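Local coordinates for protein beta-glucosidase (Saccharopolyspora erythraea D, PDB 5M6G) that probably hydrolyses terminal, non-reducing beta-D-glucosyl residues with release of beta-D-glucose, as a member of glycosyl hydrolase family 3, at residues A[168-173]-A[387-392]. Residues are numbered along the deposited sequence; the frame is centred on the assembly and turned at random.
Sequences EVAATG and FAQRDL. With MG (magnesium ion), chain F.
Gly173 and Ala388 meet almost backbone to backbone, their CA atoms 3.5 Å apart, and beside this point a hydrated magnesium ion ties the two segments together through water. The ion takes Gly173 O at 2.0 Å, four waters and, as the second protein ligand, Asp175 OD1. One of these waters donates to Gln389 OE1 (3.0 Å) and, weakly, to Phe387 O, so the loop 387-392 is held in the second shell of the metal. Gln389 bends at chi2 (146°), which swings CD round, and the amide ends with OE1 4.0 Å from Ala170 CB. Gly173 closes a type I turn from Ala170 with positive phi (89°), and having no side chain it lets Ala388 CB come within 3.5 Å of its N. Further along, two small residues receive Leu392: its CB rests on Ala171 CB (3.7 Å), while CD1 reaches Ala170 CB (3.9 Å). Ala171 O is buried in the contact without a polar partner. Gln389 centres an inverse gamma turn, after which the chain enters a short 3-10 segment. Arg390 turns away to salt bridges with Asp106 and Asp109 of helix 101-116. The contact thus packs a loop between helices 363-379 and 399-412 against the C-terminal end of helix 155-170 in the TIM-barrel-type N-terminal domain of family 3, at a magnesium site bridged by water.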
loop_
_atom_site.group_PDB
_atom_site.type_symbol
_atom_site.label_atom_id
_atom_site.label_comp_id
_atom_site.label_asym_id
_atom_site.label_seq_id
_atom_site.Cartn_x
_atom_site.Cartn_y
_atom_site.Cartn_z
ATOM N N GLU A 168 -12.115 8.811 3.361
ATOM C CA GLU A 168 -12.147 8.132 4.652
ATOM C C GLU A 168 -10.966 8.541 5.517
ATOM O O GLU A 168 -11.083 8.574 6.750
ATOM C CB GLU A 168 -12.206 6.611 4.446
ATOM C CG GLU A 168 -13.432 6.221 3.642
ATOM C CD GLU A 168 -13.824 4.759 3.786
ATOM O OE1 GLU A 168 -13.230 4.041 4.616
ATOM O OE2 GLU A 168 -14.742 4.341 3.065
ATOM N N VAL A 169 -9.837 8.874 4.889
ATOM C CA VAL A 169 -8.679 9.367 5.629
ATOM C C VAL A 169 -8.942 10.784 6.123
ATOM O O VAL A 169 -8.695 11.107 7.290
ATOM C CB VAL A 169 -7.412 9.282 4.751
ATOM C CG1 VAL A 169 -6.232 10.029 5.403
ATOM C CG2 VAL A 169 -7.059 7.825 4.494
ATOM N N ALA A 170 -9.467 11.641 5.251
ATOM C CA ALA A 170 -9.700 13.031 5.636
ATOM C C ALA A 170 -10.737 13.135 6.746
ATOM O O ALA A 170 -10.702 14.086 7.537
ATOM C CB ALA A 170 -10.130 13.850 4.419
ATOM N N ALA A 171 -11.649 12.159 6.826
ATOM C CA ALA A 171 -12.613 12.102 7.920
ATOM C C ALA A 171 -11.919 11.998 9.269
ATOM O O ALA A 171 -12.448 12.480 10.277
ATOM C CB ALA A 171 -13.555 10.911 7.728
ATOM N N THR A 172 -10.743 11.382 9.310
ATOM C CA THR A 172 -9.977 11.272 10.539
ATOM C C THR A 172 -8.978 12.409 10.697
ATOM O O THR A 172 -8.216 12.415 11.669
ATOM C CB THR A 172 -9.239 9.922 10.599
ATOM O OG1 THR A 172 -8.220 9.865 9.594
ATOM C CG2 THR A 172 -10.208 8.754 10.387
ATOM N N GLY A 173 -8.952 13.364 9.767
ATOM C CA GLY A 173 -8.038 14.484 9.830
ATOM C C GLY A 173 -6.700 14.236 9.159
ATOM O O GLY A 173 -6.083 15.181 8.660
ATOM N N PHE A 387 -8.068 20.977 11.313
ATOM C CA PHE A 387 -8.678 19.913 12.096
ATOM C C PHE A 387 -9.415 18.909 11.215
ATOM O O PHE A 387 -9.659 19.125 10.027
ATOM C CB PHE A 387 -9.627 20.499 13.149
ATOM C CG PHE A 387 -8.926 21.341 14.181
ATOM C CD1 PHE A 387 -8.067 20.756 15.106
ATOM C CD2 PHE A 387 -9.134 22.710 14.241
ATOM C CE1 PHE A 387 -7.423 21.530 16.062
ATOM C CE2 PHE A 387 -8.489 23.477 15.179
ATOM C CZ PHE A 387 -7.628 22.890 16.090
ATOM N N ALA A 388 -9.771 17.789 11.828
ATOM C CA ALA A 388 -10.442 16.727 11.099
ATOM C C ALA A 388 -11.778 17.212 10.555
ATOM O O ALA A 388 -12.508 17.954 11.213
ATOM C CB ALA A 388 -10.642 15.513 12.007
ATOM N N GLN A 389 -12.093 16.775 9.338
ATOM C CA GLN A 389 -13.338 17.124 8.653
ATOM C C GLN A 389 -14.399 16.103 9.044
ATOM O O GLN A 389 -14.646 15.119 8.346
ATOM C CB GLN A 389 -13.122 17.118 7.149
ATOM C CG GLN A 389 -12.395 18.310 6.612
ATOM C CD GLN A 389 -11.537 17.897 5.448
ATOM O OE1 GLN A 389 -10.319 17.727 5.561
ATOM N NE2 GLN A 389 -12.188 17.618 4.348
ATOM N N ARG A 390 -15.039 16.339 10.184
ATOM C CA ARG A 390 -15.918 15.290 10.685
ATOM C C ARG A 390 -17.191 15.124 9.865
ATOM O O ARG A 390 -17.867 14.102 10.019
ATOM C CB ARG A 390 -16.238 15.557 12.147
ATOM C CG ARG A 390 -14.993 15.390 12.973
ATOM C CD ARG A 390 -15.188 15.834 14.370
ATOM N NE ARG A 390 -13.911 15.892 15.064
ATOM C CZ ARG A 390 -13.517 14.998 15.958
ATOM N NH1 ARG A 390 -14.306 13.969 16.261
ATOM N NH2 ARG A 390 -12.347 15.139 16.552
ATOM N N ASP A 391 -17.524 16.076 8.987
ATOM C CA ASP A 391 -18.629 15.864 8.058
ATOM C C ASP A 391 -18.420 14.635 7.184
ATOM O O ASP A 391 -19.389 14.129 6.608
ATOM C CB ASP A 391 -18.818 17.074 7.143
ATOM C CG ASP A 391 -19.388 18.271 7.863
ATOM O OD1 ASP A 391 -19.980 18.091 8.952
ATOM O OD2 ASP A 391 -19.250 19.394 7.326
ATOM N N LEU A 392 -17.181 14.160 7.055
ATOM C CA LEU A 392 -16.867 13.024 6.197
ATOM C C LEU A 392 -16.882 11.687 6.930
ATOM O O LEU A 392 -16.762 10.642 6.277
ATOM C CB LEU A 392 -15.496 13.230 5.544
ATOM C CG LEU A 392 -15.392 14.368 4.524
ATOM C CD1 LEU A 392 -13.956 14.505 4.020
ATOM C CD2 LEU A 392 -16.350 14.148 3.358
HETATM MG MG MG F . -6.412 16.748 7.384
HETATM O O HOH W 1 -8.405 17.014 7.704
HETATM O O HOH W 2 -6.101 18.433 8.741
HETATM O O HOH W 3 -6.637 18.342 6.168
HETATM O O HOH W 4 -6.886 15.511 5.705
#